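Local coordinates for glycerate dehydrogenase (Bacillus sp. 5mfcol3.1, PDB 6P2I) that reduces acyclic imino acids to amino acids with NADPH, intercepting the imines that a partner oxidase produces in situ, at the interface of chains A and B. Numbering follows the deposited sequence. Chains: chain A/B, Glycerate dehydrogenase.

Contact 1: the interface of chains A and B. Residues chain A 279-281; chain B 136-139, 248.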
loop_
_atom_site.group_PDB
_atom_site.type_symbol
_atom_site.label_atom_id
_atom_site.label_comp_id
_atom_site.label_asym_id
_atom_site.label_seq_id
_atom_site.Cartn_x
_atom_site.Cartn_y
_atom_site.Cartn_z
ATOM N N SER A 279 13.324 5.744 -5.216
ATOM C CA SER A 279 12.449 6.626 -5.976
ATOM C C SER A 279 13.264 7.619 -6.800
ATOM O O SER A 279 14.429 7.903 -6.503
ATOM C CB SER A 279 11.491 7.392 -5.057
ATOM O OG SER A 279 12.204 8.339 -4.264
ATOM N N TYR A 280 12.628 8.152 -7.849
ATOM C CA TYR A 280 13.252 9.236 -8.604
ATOM C C TYR A 280 13.639 10.385 -7.689
ATOM O O TYR A 280 14.717 10.978 -7.838
ATOM C CB TYR A 280 12.306 9.759 -9.682
ATOM C CG TYR A 280 12.060 8.816 -10.832
ATOM C CD1 TYR A 280 12.962 8.722 -11.885
ATOM C CD2 TYR A 280 10.926 8.023 -10.862
ATOM C CE1 TYR A 280 12.722 7.861 -12.952
ATOM C CE2 TYR A 280 10.676 7.164 -11.916
ATOM C CZ TYR A 280 11.587 7.079 -12.952
ATOM O OH TYR A 280 11.335 6.220 -13.999
ATOM N N GLU A 281 12.750 10.740 -6.756
ATOM C CA GLU A 281 13.035 11.856 -5.863
ATOM C C GLU A 281 14.188 11.530 -4.923
ATOM O O GLU A 281 15.053 12.383 -4.679
ATOM C CB GLU A 281 11.788 12.240 -5.061
ATOM C CG GLU A 281 10.592 12.696 -5.894
ATOM C CD GLU A 281 9.783 11.558 -6.552
ATOM O OE1 GLU A 281 10.003 10.367 -6.230
ATOM O OE2 GLU A 281 8.909 11.864 -7.394
ATOM N N LEU B 136 12.810 1.175 -9.576
ATOM C CA LEU B 136 12.762 2.630 -9.587
ATOM C C LEU B 136 11.318 3.094 -9.628
ATOM O O LEU B 136 10.567 2.732 -10.541
ATOM C CB LEU B 136 13.531 3.161 -10.796
ATOM C CG LEU B 136 13.600 4.672 -10.974
ATOM C CD1 LEU B 136 14.201 5.365 -9.748
ATOM C CD2 LEU B 136 14.396 4.974 -12.233
ATOM N N CYS B 137 10.925 3.873 -8.627
ATOM C CA CYS B 137 9.528 4.263 -8.458
ATOM C C CYS B 137 9.393 5.771 -8.285
ATOM O O CYS B 137 10.364 6.498 -8.107
ATOM C CB CYS B 137 8.893 3.563 -7.246
ATOM S SG CYS B 137 9.565 4.103 -5.658
ATOM N N SER B 138 8.149 6.241 -8.319
ATOM C CA SER B 138 7.829 7.610 -7.947
ATOM C C SER B 138 7.224 7.623 -6.551
ATOM O O SER B 138 6.400 6.766 -6.213
ATOM C CB SER B 138 6.828 8.243 -8.921
ATOM O OG SER B 138 7.364 8.404 -10.218
ATOM N N GLU B 139 7.622 8.603 -5.747
ATOM C CA GLU B 139 6.872 8.863 -4.525
ATOM C C GLU B 139 5.513 9.439 -4.885
ATOM O O GLU B 139 5.374 10.183 -5.858
ATOM C CB GLU B 139 7.627 9.834 -3.624
ATOM C CG GLU B 139 8.934 9.240 -3.130
ATOM C CD GLU B 139 9.920 10.256 -2.612
ATOM O OE1 GLU B 139 9.570 11.443 -2.447
ATOM O OE2 GLU B 139 11.102 9.872 -2.416
ATOM N N ARG B 248 2.008 3.730 -16.704
ATOM C CA ARG B 248 2.827 2.915 -15.812
ATOM C C ARG B 248 2.154 1.590 -15.486
ATOM O O ARG B 248 2.802 0.539 -15.497
ATOM C CB ARG B 248 3.135 3.670 -14.521
ATOM C CG ARG B 248 3.976 2.853 -13.540
ATOM C CD ARG B 248 4.410 3.685 -12.339
ATOM N NE ARG B 248 5.418 4.676 -12.709
ATOM C CZ ARG B 248 5.581 5.842 -12.092
ATOM N NH1 ARG B 248 4.802 6.167 -11.062
ATOM N NH2 ARG B 248 6.526 6.680 -12.499
HETATM O O HOH W 1 8.568 10.704 -9.863
#

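Contact 2: the interface of chains A and B. Residues chain A 263-264, 269-271; chain B 121, 124-125.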
loop_
_atom_site.group_PDB
_atom_site.type_symbol
_atom_site.label_atom_id
_atom_site.label_comp_id
_atom_site.label_asym_id
_atom_site.label_seq_id
_atom_site.Cartn_x
_atom_site.Cartn_y
_atom_site.Cartn_z
ATOM N N ILE A 263 12.401 -18.436 5.216
ATOM C CA ILE A 263 11.373 -17.399 5.126
ATOM C C ILE A 263 10.872 -17.253 3.693
ATOM O O ILE A 263 9.703 -16.903 3.468
ATOM C CB ILE A 263 11.925 -16.076 5.690
ATOM C CG1 ILE A 263 12.118 -16.202 7.202
ATOM C CG2 ILE A 263 11.016 -14.892 5.340
ATOM C CD1 ILE A 263 12.670 -14.967 7.852
ATOM N N ILE A 264 11.722 -17.556 2.706
ATOM C CA ILE A 264 11.319 -17.498 1.300
ATOM C C ILE A 264 10.177 -18.464 0.993
ATOM O O ILE A 264 9.452 -18.275 0.007
ATOM C CB ILE A 264 12.555 -17.751 0.395
ATOM C CG1 ILE A 264 13.186 -16.423 -0.010
ATOM C CG2 ILE A 264 12.222 -18.566 -0.842
ATOM C CD1 ILE A 264 13.742 -15.668 1.133
ATOM N N VAL A 269 4.508 -13.643 4.098
ATOM C CA VAL A 269 5.483 -12.565 4.035
ATOM C C VAL A 269 5.414 -11.942 2.650
ATOM O O VAL A 269 5.073 -12.600 1.661
ATOM C CB VAL A 269 6.928 -13.034 4.346
ATOM C CG1 VAL A 269 6.993 -13.659 5.732
ATOM C CG2 VAL A 269 7.422 -14.003 3.280
ATOM N N VAL A 270 5.718 -10.655 2.596
ATOM C CA VAL A 270 5.949 -9.934 1.357
ATOM C C VAL A 270 7.385 -9.434 1.409
ATOM O O VAL A 270 7.780 -8.781 2.382
ATOM C CB VAL A 270 4.953 -8.773 1.187
ATOM C CG1 VAL A 270 5.264 -7.948 -0.047
ATOM C CG2 VAL A 270 3.522 -9.328 1.128
ATOM N N LEU A 271 8.167 -9.770 0.390
ATOM C CA LEU A 271 9.593 -9.465 0.365
ATOM C C LEU A 271 9.902 -8.459 -0.731
ATOM O O LEU A 271 9.387 -8.574 -1.846
ATOM C CB LEU A 271 10.398 -10.738 0.124
ATOM C CG LEU A 271 10.107 -11.859 1.110
ATOM C CD1 LEU A 271 10.819 -13.128 0.680
ATOM C CD2 LEU A 271 10.532 -11.439 2.517
ATOM N N ASP B 121 8.726 -9.161 -4.988
ATOM C CA ASP B 121 8.666 -10.356 -4.165
ATOM C C ASP B 121 9.236 -11.555 -4.907
ATOM O O ASP B 121 10.002 -12.340 -4.338
ATOM C CB ASP B 121 7.223 -10.608 -3.727
ATOM C CG ASP B 121 7.107 -11.810 -2.838
ATOM O OD1 ASP B 121 7.170 -11.631 -1.606
ATOM O OD2 ASP B 121 6.980 -12.933 -3.378
ATOM N N CYS B 124 13.021 -11.677 -4.765
ATOM C CA CYS B 124 13.537 -12.191 -3.501
ATOM C C CYS B 124 13.366 -13.699 -3.395
ATOM O O CYS B 124 14.241 -14.385 -2.856
ATOM C CB CYS B 124 12.840 -11.494 -2.333
ATOM S SG CYS B 124 13.135 -9.717 -2.259
ATOM N N ARG B 125 12.239 -14.238 -3.878
ATOM C CA ARG B 125 12.054 -15.686 -3.829
ATOM C C ARG B 125 13.087 -16.403 -4.682
ATOM O O ARG B 125 13.409 -17.570 -4.426
ATOM C CB ARG B 125 10.653 -16.089 -4.300
ATOM C CG ARG B 125 9.506 -15.309 -3.732
ATOM C CD ARG B 125 9.202 -15.671 -2.298
ATOM N NE ARG B 125 8.183 -14.765 -1.775
ATOM C CZ ARG B 125 7.495 -14.952 -0.655
ATOM N NH1 ARG B 125 7.695 -16.033 0.088
ATOM N NH2 ARG B 125 6.599 -14.047 -0.284
#

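Contact 1: the interface of chains A and B
A:Tyr280 meets the loop B:Leu136 to B:Glu139 across the subunit interface of a D-2-hydroxyacid dehydrogenase family protein. Its backbone N donates to the carbonyl O of B:Cys137 at 2.8 Å. A parallel beta bridge pairs A:Ser279 with B:Cys137. The tyrosine ring lies with one face against B:Leu136, whose CG sits 3.8 Å from the ring centroid, offset toward the rim. Methyl CD2 of the leucine reaches ring atom CE1 at 3.4 Å. With CG anti to the backbone N (chi1 -180°), the leucine branch is carried out against the ring face, its chain roughly perpendicular to that of the tyrosine.

Beside this pair, hydroxyl OG of A:Ser279 donates to carboxylate OE2 of B:Glu139 at 2.6 Å, from above the carboxylate plane. Backbone N of B:Glu139 in turn donates to A:Glu281 OE1 at 3.0 Å, an almost straight bond (173° at H). The two glutamate chains run antiparallel, side by side, their carboxylate planes inclined to each other. Bending of A:Glu281 at chi2 (79°) turns its carboxylate back toward the loop. Its OE2 is joined through a water to OG of B:Ser138, which lies 2.6 Å from that water. In the second shell, B:Arg248 NH2 donates to the same hydroxyl at 3.0 Å, helping to hold B:Ser138 near CD2 of the A:Tyr280 ring.

Contact 2: the interface of chains A and B
This is a polar subunit interface between two copies of one protein, in which an arginine-aspartate pair on a helix of chain B binds the backbone of chain A. It probably helps to hold the two chains of the deposited dimer together. The guanidinium NH1 of B:Arg125 donates to the carbonyl O of A:Ile264 at 2.8 Å. This oxygen lies in the guanidinium plane, but the donor stands well above the carbonyl plane. NH2 makes a weak bond to the carbonyl O of A:Val269. Methyl CD1 of A:Leu271 lies over the centre of one guanidinium face, 4.0 Å from CZ of B:Arg125.

B:Asp121 carries the other main bond across. OD1 of the B:Asp121 carboxylate accepts the backbone N of A:Leu271 at 2.9 Å on its anti lone pair. The syn lone pair of OD1 accepts B:Arg125 NH2 from the same helix. NE of B:Arg125 forms a salt bridge to OD2 of B:Asp121 at 2.7 Å. This side-on, two-nitrogen grip restrains both groups. The arginine chain is bent at chi2 (-75°), which brings its guanidinium alongside the aspartate, edge to carboxylate. With an alanine at B:Arg125, the A:Ile264 carbonyl would probably lose this donor, A:Leu271 CD1 the flat group it rests on, and B:Asp121 would be freer to turn.

Apolar contacts flank the polar group. CB of B:Cys124 meets CB of A:Leu271 at 3.5 Å, and CG1 of A:Ile264 packs near the helix backbone by B:Arg125.

In the fold, B:Asp121 lies midway along helix 117-125, and B:Cys124 and B:Arg125 are its last two residues. Their partners lie on the 3-10 helix 262-265 and the short strand 269-271 of chain A.

The C-alpha centres of contact 1 and contact 2 are about 22 Å apart, and both belong to the same two-fold interface. They share no residue, but use mostly neighbouring stretches of each chain, with B:Arg248 joining contact 1 from further along. Chain A gives the 3-10 helix 262-265 and strand 269-271 to contact 2 and the start of helix 280-298 to contact 1. Chain B gives helix 117-125 to contact 2 and the loop after the 3-10 helix 133-135 to contact 1. Each contact has a twin with the chains exchanged. The subunits are therefore joined at several separate places, which should limit their rocking.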